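Local coordinates for protein porin B (PDB 4GEY) that forms an outer-membrane beta-barrel channel that probably lets sugars such as glucose into the periplasm, at residues 283-288 / 321-326; 345-350 / 393-398; 404-409 / 428-433. The protein carries 2 engineered substitutions. All coordinates share one frame; numbering follows the deposited sequence.

Contact 1: 283-288 / 321-326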
loop_
_atom_site.group_PDB
_atom_site.type_symbol
_atom_site.label_atom_id
_atom_site.label_comp_id
_atom_site.label_asym_id
_atom_site.label_seq_id
_atom_site.Cartn_x
_atom_site.Cartn_y
_atom_site.Cartn_z
ATOM N N LYS A 283 -0.329 6.236 -28.630
ATOM C CA LYS A 283 0.151 4.940 -29.081
ATOM C C LYS A 283 -0.148 3.956 -27.960
ATOM O O LYS A 283 -0.043 4.295 -26.775
ATOM C CB LYS A 283 1.652 4.989 -29.390
ATOM C CG LYS A 283 2.385 3.669 -29.233
ATOM C CD LYS A 283 3.470 3.528 -30.295
ATOM C CE LYS A 283 4.409 4.732 -30.315
ATOM N NZ LYS A 283 5.381 4.657 -31.444
ATOM N N SER A 284 -0.555 2.751 -28.328
ATOM C CA SER A 284 -0.890 1.744 -27.341
ATOM C C SER A 284 0.217 0.683 -27.295
ATOM O O SER A 284 0.768 0.303 -28.330
ATOM C CB SER A 284 -2.249 1.129 -27.669
ATOM O OG SER A 284 -2.664 0.248 -26.651
ATOM N N HIS A 285 0.561 0.235 -26.090
ATOM C CA HIS A 285 1.544 -0.820 -25.909
ATOM C C HIS A 285 0.830 -2.038 -25.350
ATOM O O HIS A 285 -0.146 -1.919 -24.601
ATOM C CB HIS A 285 2.661 -0.383 -24.956
ATOM C CG HIS A 285 3.389 0.849 -25.397
ATOM N ND1 HIS A 285 4.542 0.804 -26.151
ATOM C CD2 HIS A 285 3.125 2.163 -25.192
ATOM C CE1 HIS A 285 4.954 2.035 -26.400
ATOM N NE2 HIS A 285 4.109 2.878 -25.831
ATOM N N SER A 286 1.314 -3.221 -25.714
ATOM C CA SER A 286 0.636 -4.446 -25.322
ATOM C C SER A 286 0.901 -4.857 -23.866
ATOM O O SER A 286 0.343 -5.848 -23.388
ATOM C CB SER A 286 0.987 -5.574 -26.285
ATOM O OG SER A 286 2.369 -5.850 -26.243
ATOM N N SER A 287 1.720 -4.083 -23.156
ATOM C CA SER A 287 2.061 -4.419 -21.777
ATOM C C SER A 287 2.626 -3.260 -20.950
ATOM O O SER A 287 2.964 -2.191 -21.479
ATOM C CB SER A 287 3.085 -5.556 -21.765
ATOM O OG SER A 287 4.405 -5.066 -21.981
ATOM N N LYS A 288 2.731 -3.503 -19.643
ATOM C CA LYS A 288 3.502 -2.661 -18.723
ATOM C C LYS A 288 4.441 -3.615 -17.999
ATOM O O LYS A 288 4.202 -4.827 -18.007
ATOM C CB LYS A 288 2.589 -1.971 -17.708
ATOM C CG LYS A 288 1.463 -1.153 -18.318
ATOM C CD LYS A 288 0.638 -0.441 -17.255
ATOM C CE LYS A 288 0.977 1.037 -17.170
ATOM N NZ LYS A 288 2.107 1.335 -16.250
ATOM N N LYS A 321 9.214 3.442 -18.749
ATOM C CA LYS A 321 9.150 4.828 -19.218
ATOM C C LYS A 321 8.060 5.043 -20.263
ATOM O O LYS A 321 7.572 6.153 -20.429
ATOM C CB LYS A 321 10.489 5.274 -19.815
ATOM C CG LYS A 321 11.669 5.367 -18.838
ATOM C CD LYS A 321 11.604 6.600 -17.915
ATOM C CE LYS A 321 12.942 7.370 -17.844
ATOM N NZ LYS A 321 14.119 6.598 -17.343
ATOM N N ALA A 322 7.683 3.992 -20.975
ATOM C CA ALA A 322 6.686 4.132 -22.030
ATOM C C ALA A 322 5.330 4.606 -21.507
ATOM O O ALA A 322 4.760 5.562 -22.048
ATOM C CB ALA A 322 6.539 2.838 -22.835
ATOM N N THR A 323 4.836 3.959 -20.453
ATOM C CA THR A 323 3.430 4.099 -20.060
ATOM C C THR A 323 3.142 4.594 -18.632
ATOM O O THR A 323 2.044 5.052 -18.349
ATOM C CB THR A 323 2.685 2.765 -20.253
ATOM O OG1 THR A 323 3.170 1.799 -19.309
ATOM C CG2 THR A 323 2.877 2.244 -21.665
ATOM N N ASN A 324 4.125 4.498 -17.748
ATOM C CA ASN A 324 3.922 4.769 -16.335
ATOM C C ASN A 324 4.225 6.215 -15.934
ATOM O O ASN A 324 5.290 6.738 -16.258
ATOM C CB ASN A 324 4.804 3.826 -15.528
ATOM C CG ASN A 324 4.129 3.347 -14.267
ATOM O OD1 ASN A 324 3.202 2.535 -14.322
ATOM N ND2 ASN A 324 4.588 3.847 -13.117
ATOM N N VAL A 325 3.296 6.856 -15.223
ATOM C CA VAL A 325 3.456 8.263 -14.838
ATOM C C VAL A 325 4.609 8.437 -13.855
ATOM O O VAL A 325 5.493 9.282 -14.062
ATOM C CB VAL A 325 2.180 8.851 -14.198
ATOM C CG1 VAL A 325 2.438 10.263 -13.744
ATOM C CG2 VAL A 325 1.015 8.822 -15.167
ATOM N N VAL A 326 4.588 7.646 -12.779
ATOM C CA VAL A 326 5.738 7.538 -11.888
ATOM C C VAL A 326 6.854 6.729 -12.551
ATOM O O VAL A 326 6.684 5.566 -12.902
ATOM C CB VAL A 326 5.382 6.874 -10.590
ATOM C CG1 VAL A 326 6.635 6.733 -9.721
ATOM C CG2 VAL A 326 4.295 7.672 -9.889
#

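Contact 2: 345-350 / 393-398. With C8E ((hydroxyethyloxy)tri(ethyloxy)octane), chain D; C8E ((hydroxyethyloxy)tri(ethyloxy)octane), chain E.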
loop_
_atom_site.group_PDB
_atom_site.type_symbol
_atom_site.label_atom_id
_atom_site.label_comp_id
_atom_site.label_asym_id
_atom_site.label_seq_id
_atom_site.Cartn_x
_atom_site.Cartn_y
_atom_site.Cartn_z
ATOM N N LYS A 345 7.235 -1.233 24.630
ATOM C CA LYS A 345 6.507 -1.669 23.447
ATOM C C LYS A 345 6.158 -0.517 22.509
ATOM O O LYS A 345 5.562 -0.747 21.460
ATOM C CB LYS A 345 5.243 -2.442 23.828
ATOM C CG LYS A 345 5.503 -3.722 24.585
ATOM C CD LYS A 345 4.238 -4.551 24.692
ATOM C CE LYS A 345 4.530 -5.971 25.152
ATOM N NZ LYS A 345 3.275 -6.772 25.232
ATOM N N ASP A 346 6.525 0.713 22.880
ATOM C CA ASP A 346 6.283 1.876 22.022
ATOM C C ASP A 346 7.275 1.919 20.865
ATOM O O ASP A 346 8.354 1.332 20.941
ATOM C CB ASP A 346 6.400 3.180 22.813
ATOM C CG ASP A 346 5.173 3.473 23.661
ATOM O OD1 ASP A 346 4.205 2.682 23.629
ATOM O OD2 ASP A 346 5.183 4.510 24.354
ATOM N N ASP A 347 6.925 2.616 19.793
ATOM C CA ASP A 347 7.861 2.756 18.679
ATOM C C ASP A 347 7.965 4.178 18.120
ATOM O O ASP A 347 7.045 4.999 18.246
ATOM C CB ASP A 347 7.629 1.698 17.586
ATOM C CG ASP A 347 6.304 1.863 16.857
ATOM O OD1 ASP A 347 5.342 2.387 17.460
ATOM O OD2 ASP A 347 6.218 1.451 15.671
ATOM N N ILE A 348 9.133 4.475 17.560
ATOM C CA ILE A 348 9.380 5.760 16.927
ATOM C C ILE A 348 9.701 5.522 15.463
ATOM O O ILE A 348 10.619 4.776 15.151
ATOM C CB ILE A 348 10.567 6.467 17.571
ATOM C CG1 ILE A 348 10.275 6.749 19.033
ATOM C CG2 ILE A 348 10.826 7.780 16.870
ATOM C CD1 ILE A 348 11.403 7.405 19.754
ATOM N N GLY A 349 8.945 6.141 14.563
ATOM C CA GLY A 349 9.192 5.964 13.146
ATOM C C GLY A 349 9.646 7.229 12.441
ATOM O O GLY A 349 9.225 8.334 12.794
ATOM N N PHE A 350 10.514 7.067 11.443
ATOM C CA PHE A 350 10.831 8.153 10.532
ATOM C C PHE A 350 11.115 7.633 9.132
ATOM O O PHE A 350 11.872 6.679 8.965
ATOM C CB PHE A 350 12.017 8.957 11.022
ATOM C CG PHE A 350 12.481 9.963 10.030
ATOM C CD1 PHE A 350 11.737 11.103 9.797
ATOM C CD2 PHE A 350 13.639 9.757 9.302
ATOM C CE1 PHE A 350 12.144 12.031 8.861
ATOM C CE2 PHE A 350 14.056 10.677 8.374
ATOM C CZ PHE A 350 13.306 11.820 8.148
ATOM N N GLU A 393 7.563 11.283 7.135
ATOM C CA GLU A 393 6.756 11.125 8.334
ATOM C C GLU A 393 7.624 10.831 9.554
ATOM O O GLU A 393 8.582 10.061 9.498
ATOM C CB GLU A 393 5.711 10.021 8.128
ATOM C CG GLU A 393 4.771 9.771 9.321
ATOM C CD GLU A 393 3.668 8.743 9.012
ATOM O OE1 GLU A 393 3.374 8.520 7.813
ATOM O OE2 GLU A 393 3.096 8.154 9.962
ATOM N N LEU A 394 7.297 11.471 10.661
ATOM C CA LEU A 394 7.862 11.088 11.943
ATOM C C LEU A 394 6.682 10.746 12.852
ATOM O O LEU A 394 5.729 11.527 12.952
ATOM C CB LEU A 394 8.690 12.228 12.521
ATOM C CG LEU A 394 8.948 12.168 14.022
ATOM C CD1 LEU A 394 9.824 10.971 14.344
ATOM C CD2 LEU A 394 9.555 13.486 14.550
ATOM N N TYR A 395 6.718 9.575 13.483
ATOM C CA TYR A 395 5.611 9.191 14.348
ATOM C C TYR A 395 6.052 8.624 15.688
ATOM O O TYR A 395 7.215 8.271 15.876
ATOM C CB TYR A 395 4.633 8.241 13.629
ATOM C CG TYR A 395 5.074 6.784 13.462
ATOM C CD1 TYR A 395 5.156 5.928 14.552
ATOM C CD2 TYR A 395 5.340 6.258 12.212
ATOM C CE1 TYR A 395 5.525 4.629 14.413
ATOM C CE2 TYR A 395 5.711 4.935 12.058
ATOM C CZ TYR A 395 5.804 4.126 13.168
ATOM O OH TYR A 395 6.177 2.801 13.054
ATOM N N TYR A 396 5.100 8.533 16.614
ATOM C CA TYR A 396 5.324 7.874 17.901
ATOM C C TYR A 396 4.122 6.970 18.183
ATOM O O TYR A 396 2.984 7.437 18.224
ATOM C CB TYR A 396 5.525 8.891 19.040
ATOM C CG TYR A 396 5.900 8.220 20.346
ATOM C CD1 TYR A 396 4.945 7.540 21.102
ATOM C CD2 TYR A 396 7.217 8.234 20.816
ATOM C CE1 TYR A 396 5.289 6.893 22.286
ATOM C CE2 TYR A 396 7.570 7.593 22.007
ATOM C CZ TYR A 396 6.600 6.924 22.726
ATOM O OH TYR A 396 6.912 6.280 23.890
ATOM N N GLY A 397 4.371 5.682 18.389
ATOM C CA GLY A 397 3.290 4.744 18.637
ATOM C C GLY A 397 3.137 4.396 20.105
ATOM O O GLY A 397 4.025 3.768 20.674
ATOM N N PHE A 398 2.032 4.806 20.734
ATOM C CA PHE A 398 1.778 4.384 22.110
ATOM C C PHE A 398 1.129 3.022 22.065
ATOM O O PHE A 398 0.104 2.829 21.405
ATOM C CB PHE A 398 0.846 5.335 22.875
ATOM C CG PHE A 398 1.348 6.744 22.978
ATOM C CD1 PHE A 398 2.146 7.135 24.042
ATOM C CD2 PHE A 398 0.993 7.698 22.020
ATOM C CE1 PHE A 398 2.598 8.458 24.144
ATOM C CE2 PHE A 398 1.436 9.017 22.117
ATOM C CZ PHE A 398 2.237 9.395 23.177
HETATM C C1 C8E D . -1.037 14.608 16.520
HETATM C C2 C8E D . -0.072 15.584 15.853
HETATM C C3 C8E D . 1.130 15.857 16.753
HETATM C C4 C8E D . 2.416 15.451 16.040
HETATM C C5 C8E D . 3.015 14.154 16.597
HETATM C C6 C8E D . 4.493 14.288 16.974
HETATM C C7 C8E D . 5.269 12.993 16.744
HETATM C C8 C8E D . 6.770 13.261 16.706
HETATM O O9 C8E D . 7.412 12.966 17.939
HETATM C C10 C8E D . 8.423 11.970 17.855
HETATM C C11 C8E D . 9.561 12.228 18.854
HETATM O O12 C8E D . 9.118 12.348 20.200
HETATM C C13 C8E D . 10.041 11.793 21.135
HETATM C C14 C8E D . 9.367 11.382 22.454
HETATM O O15 C8E D . 10.274 11.437 23.546
HETATM C C16 C8E D . 10.356 10.229 24.285
HETATM C C17 C8E D . 9.918 10.400 25.743
HETATM O O18 C8E D . 10.007 9.165 26.443
HETATM C C19 C8E D . 10.933 9.141 27.515
HETATM C C20 C8E D . 10.457 8.125 28.551
HETATM O O21 C8E D . 10.720 8.553 29.870
HETATM C C10 C8E E . 7.647 8.772 30.566
HETATM C C11 C8E E . 6.223 8.700 30.018
HETATM O O12 C8E E . 6.222 8.463 28.626
HETATM C C13 C8E E . 6.756 9.542 27.881
HETATM C C14 C8E E . 5.801 9.973 26.767
HETATM O O15 C8E E . 6.434 9.790 25.517
HETATM C C16 C8E E . 6.510 10.962 24.727
HETATM C C17 C8E E . 5.180 11.289 24.045
HETATM O O18 C8E E . 5.427 11.920 22.801
HETATM C C19 C8E E . 4.386 11.747 21.866
HETATM C C20 C8E E . 4.268 13.003 21.010
HETATM O O21 C8E E . 3.058 13.667 21.293
#

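Contact 3: 404-409 / 428-433. With C8E ((hydroxyethyloxy)tri(ethyloxy)octane), chain D.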
loop_
_atom_site.group_PDB
_atom_site.type_symbol
_atom_site.label_atom_id
_atom_site.label_comp_id
_atom_site.label_asym_id
_atom_site.label_seq_id
_atom_site.Cartn_x
_atom_site.Cartn_y
_atom_site.Cartn_z
ATOM N N LEU A 404 -4.954 -2.115 21.236
ATOM C CA LEU A 404 -5.067 -0.700 20.896
ATOM C C LEU A 404 -3.702 -0.025 20.786
ATOM O O LEU A 404 -2.918 -0.029 21.736
ATOM C CB LEU A 404 -5.917 0.030 21.939
ATOM C CG LEU A 404 -6.671 1.325 21.561
ATOM C CD1 LEU A 404 -6.544 2.385 22.641
ATOM C CD2 LEU A 404 -6.291 1.893 20.212
ATOM N N THR A 405 -3.428 0.560 19.623
ATOM C CA THR A 405 -2.241 1.381 19.422
ATOM C C THR A 405 -2.663 2.737 18.861
ATOM O O THR A 405 -3.498 2.827 17.964
ATOM C CB THR A 405 -1.213 0.720 18.448
ATOM O OG1 THR A 405 -0.901 -0.605 18.894
ATOM C CG2 THR A 405 0.078 1.545 18.379
ATOM N N VAL A 406 -2.063 3.789 19.387
ATOM C CA VAL A 406 -2.407 5.147 19.011
ATOM C C VAL A 406 -1.120 5.809 18.567
ATOM O O VAL A 406 -0.176 5.910 19.366
ATOM C CB VAL A 406 -3.012 5.890 20.247
ATOM C CG1 VAL A 406 -3.014 7.383 20.054
ATOM C CG2 VAL A 406 -4.413 5.379 20.534
ATOM N N ARG A 407 -1.033 6.223 17.302
ATOM C CA ARG A 407 0.189 6.931 16.884
ATOM C C ARG A 407 0.015 8.281 16.231
ATOM O O ARG A 407 -0.327 8.379 15.060
ATOM C CB ARG A 407 1.181 6.060 16.083
ATOM C CG ARG A 407 0.605 5.145 15.076
ATOM C CD ARG A 407 1.712 4.535 14.244
ATOM N NE ARG A 407 2.348 3.398 14.897
ATOM C CZ ARG A 407 1.830 2.173 14.922
ATOM N NH1 ARG A 407 0.663 1.939 14.335
ATOM N NH2 ARG A 407 2.467 1.183 15.531
ATOM N N PRO A 408 0.251 9.341 17.012
ATOM C CA PRO A 408 0.381 10.680 16.439
ATOM C C PRO A 408 1.567 10.719 15.492
ATOM O O PRO A 408 2.577 10.028 15.703
ATOM C CB PRO A 408 0.656 11.563 17.663
ATOM C CG PRO A 408 1.063 10.613 18.760
ATOM C CD PRO A 408 0.306 9.359 18.483
ATOM N N ASN A 409 1.442 11.523 14.448
ATOM C CA ASN A 409 2.522 11.674 13.493
ATOM C C ASN A 409 2.581 13.068 12.899
ATOM O O ASN A 409 1.617 13.838 12.966
ATOM C CB ASN A 409 2.406 10.628 12.388
ATOM C CG ASN A 409 1.073 10.675 11.680
ATOM O OD1 ASN A 409 0.955 11.235 10.589
ATOM N ND2 ASN A 409 0.056 10.079 12.294
ATOM N N ALA A 428 -0.502 17.423 10.331
ATOM C CA ALA A 428 -0.603 16.708 11.591
ATOM C C ALA A 428 -1.524 15.512 11.406
ATOM O O ALA A 428 -2.633 15.647 10.880
ATOM C CB ALA A 428 -1.140 17.619 12.665
ATOM N N GLY A 429 -1.060 14.341 11.831
ATOM C CA GLY A 429 -1.855 13.140 11.718
ATOM C C GLY A 429 -2.023 12.431 13.045
ATOM O O GLY A 429 -1.242 12.640 13.966
ATOM N N LEU A 430 -3.065 11.614 13.143
ATOM C CA LEU A 430 -3.258 10.708 14.268
ATOM C C LEU A 430 -3.761 9.389 13.695
ATOM O O LEU A 430 -4.788 9.338 13.005
ATOM C CB LEU A 430 -4.271 11.272 15.276
ATOM C CG LEU A 430 -4.574 10.378 16.494
ATOM C CD1 LEU A 430 -3.284 10.041 17.233
ATOM C CD2 LEU A 430 -5.568 11.007 17.463
ATOM N N LYS A 431 -3.032 8.317 13.955
ATOM C CA LYS A 431 -3.416 7.024 13.410
ATOM C C LYS A 431 -3.741 6.075 14.543
ATOM O O LYS A 431 -2.981 5.958 15.502
ATOM C CB LYS A 431 -2.313 6.457 12.502
ATOM C CG LYS A 431 -2.642 5.098 11.940
ATOM C CD LYS A 431 -1.768 4.743 10.739
ATOM C CE LYS A 431 -2.029 3.311 10.301
ATOM N NZ LYS A 431 -1.425 2.984 8.993
ATOM N N ILE A 432 -4.886 5.420 14.426
ATOM C CA ILE A 432 -5.379 4.499 15.439
ATOM C C ILE A 432 -5.558 3.104 14.854
ATOM O O ILE A 432 -6.123 2.948 13.763
ATOM C CB ILE A 432 -6.748 4.947 15.965
ATOM C CG1 ILE A 432 -6.637 6.266 16.711
ATOM C CG2 ILE A 432 -7.351 3.884 16.871
ATOM C CD1 ILE A 432 -7.874 6.556 17.527
ATOM N N GLN A 433 -5.087 2.091 15.577
ATOM C CA GLN A 433 -5.270 0.707 15.165
ATOM C C GLN A 433 -5.846 -0.084 16.306
ATOM O O GLN A 433 -5.319 -0.056 17.408
ATOM C CB GLN A 433 -3.947 0.087 14.744
ATOM C CG GLN A 433 -3.355 0.692 13.502
ATOM C CD GLN A 433 -1.908 0.291 13.317
ATOM O OE1 GLN A 433 -1.159 0.188 14.287
ATOM N NE2 GLN A 433 -1.507 0.049 12.074
HETATM C C1 C8E D . -1.037 14.608 16.520
HETATM C C2 C8E D . -0.072 15.584 15.853
HETATM C C3 C8E D . 1.130 15.857 16.753
HETATM C C4 C8E D . 2.416 15.451 16.040
HETATM C C5 C8E D . 3.015 14.154 16.597
HETATM C C6 C8E D . 4.493 14.288 16.974
HETATM C C7 C8E D . 5.269 12.993 16.744
HETATM C C8 C8E D . 6.770 13.261 16.706
HETATM O O9 C8E D . 7.412 12.966 17.939
HETATM C C10 C8E D . 8.423 11.970 17.855
HETATM C C11 C8E D . 9.561 12.228 18.854
HETATM O O12 C8E D . 9.118 12.348 20.200
HETATM C C13 C8E D . 10.041 11.793 21.135
HETATM C C14 C8E D . 9.367 11.382 22.454
HETATM O O15 C8E D . 10.274 11.437 23.546
HETATM C C16 C8E D . 10.356 10.229 24.285
HETATM C C17 C8E D . 9.918 10.400 25.743
HETATM O O18 C8E D . 10.007 9.165 26.443
HETATM C C19 C8E D . 10.933 9.141 27.515
HETATM C C20 C8E D . 10.457 8.125 28.551
HETATM O O21 C8E D . 10.720 8.553 29.870
#

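Contact 1: 283-288 / 321-326
His285 receives Ala322 over one face of its imidazole and Thr323 beside it, where the start of strand 282-298 meets a connecting loop of this carbohydrate-selective beta-barrel porin. Residues 321-326 link the antiparallel strands 309-319 and 326-337, so side chains of a hairpin loop pack against the neighbouring strand and the turn that follows His285. Ala322 CB stands 3.8 Å above the ring plane, displaced toward the rim between CE1 and NE2, and its methyl makes a CH-pi contact 4.0 Å from the ring centroid. Thr323 comes in obliquely, its CG2 lying 3.5 Å from His285 CD2, and the two side chains slide past each other in opposite directions. The histidine CG lies anti to its own carbonyl carbon (chi1 -58°), beside the backbone N, and approaches the same Thr323 methyl. NE2 is hydrogen-bonded to Asp265, and that bond would help to fix the ring's rotation against the two methyl groups.

The hydroxyl branch of Thr323 faces Lys288. OG1, itself hydrogen-bonded to Asp320, sits 3.2 Å from Lys288 CE, so the lysine chain passes the hydroxyl before reaching Asn324. Bends at its third and fourth torsions carry the lysine end across the asparagine at about a right angle, with NZ 2.5 Å from Asn324 OD1. Asp320 also forms a long, weak ion pair with this ammonium. Lys288 and Asn324 are both buried, and Ala263 of the short strand 263-265 lies against the side chains of both Lys288 and Thr323. The nitrogen end of the asparagine amide is held: ND2 donates to Trp178 O and, 2.7 Å away and nearly straight at 172°, to a lone pair of Val326 O.

Contact 2: 345-350 / 393-398
Strands 347-350 and 393-398 run antiparallel at 173° with their axes 4.6 Å apart, and paired backbone bonds join Asp347 to Gly397 and Gly349 to Tyr395. On the face bearing Asp347 and Tyr395, the phenol ring folds back over Gly349, whose N lies 3.7 Å above the ring centre and whose CA makes a CH-pi contact. CG of Tyr395 sits between the backbone N and the carbonyl carbon (chi1 76°), starting the side chain toward the partner strand; a side chain at Gly349 would collide with the ring. Tyr395 OH donates to Asp347 OD2 at 2.9 Å, meeting it from above the carboxylate plane. This face looks into the beta-barrel of the porin, whereas Ile348, Leu394, Phe350 and Tyr396 point outward, where detergent is bound. There Ile348 CG2 and Leu394 CD1 lie side by side, 4.2 Å apart, and Leu394 CD2 touches the chain D detergent. Tyr396 is sandwiched between Asp347 O on one ring face and C16 of the chain E detergent on the other. Its OH donates to the anti lone pair of Asp346 OD2, the ring and carboxylate planes standing 83° apart; OD1 forms a salt bridge with Arg343 and accepts from His399 N. A phenylalanine in place of Tyr396 would probably leave Asp346 OD2 without its phenolic donor, the carboxylate relying more on Arg343 and His399. The Phe398 ring receives Tyr396 CD1 3.7 Å above its centre.

Contact 3: 404-409 / 428-433
Arg407 and Gln433 meet through their polar ends, NH1 donating to OE1 at 2.5 Å with an angle of 143°. The guanidinium is edge-on to the amide, the two planes 90° apart: OE1 lies in the arginine plane, while NH1 stands well above the amide carbonyl plane. The arginine chain bends at chi3, which places NE, and Thr405 CG2 lies over one guanidinium face. Lys431 starts alongside Arg407, CB to CG 4.1 Å, but its fully extended chain carries the ammonium away to a salt bridge with Glu121 and bonds to the carbonyl oxygens of Cys163 and Phe165. These partners probably offset the repulsion between the two cations. Asn409 places its CG between the backbone N and the carbonyl carbon (chi1 56°), toward the Gly429 strand. From there ND2 donates to Arg407 O at 3.3 Å, while Lys431 N reaches the same oxygen from the opposite face of its plane. Asn409 OD1 accepts from Gln411 NE2, and ND2 also donates to Gln166 OE1. On the face of Val406, Pro408, Leu430 and Ile432, Leu430 CD1 lies 3.9 Å from both Val406 CG1 and Pro408 CD, and Pro408 CB touches C5 of the chain D detergent. Apolar residues facing detergent and polar and charged ones facing inward alternate along this antiparallel hairpin, as in the wall of an outer-membrane porin, and Lys431 thereby reaches Glu121 of the glucose pocket.

How the contacts relate
From the N terminus, contact 1 comes first, closing a loop of 32 residues that contains strand 309-319. Contact 2 opens after it has closed and spans 42 residues, including helix 359-372; contact 3 follows, joining the hairpin of strands 404-414 and 425-435. The three are in series, and none nests within or crosses another. Contacts 2 and 3 are neighbours in the barrel wall, their centres about 9 Å apart: strands 388-399 and 404-414 pair directly, with a probable hydrogen bond from Phe398 N to Val406 O, and both contacts touch the chain D detergent. Contact 1 lies on the opposite side of the chain's centre, its nearest atoms about 17 Å from contact 2.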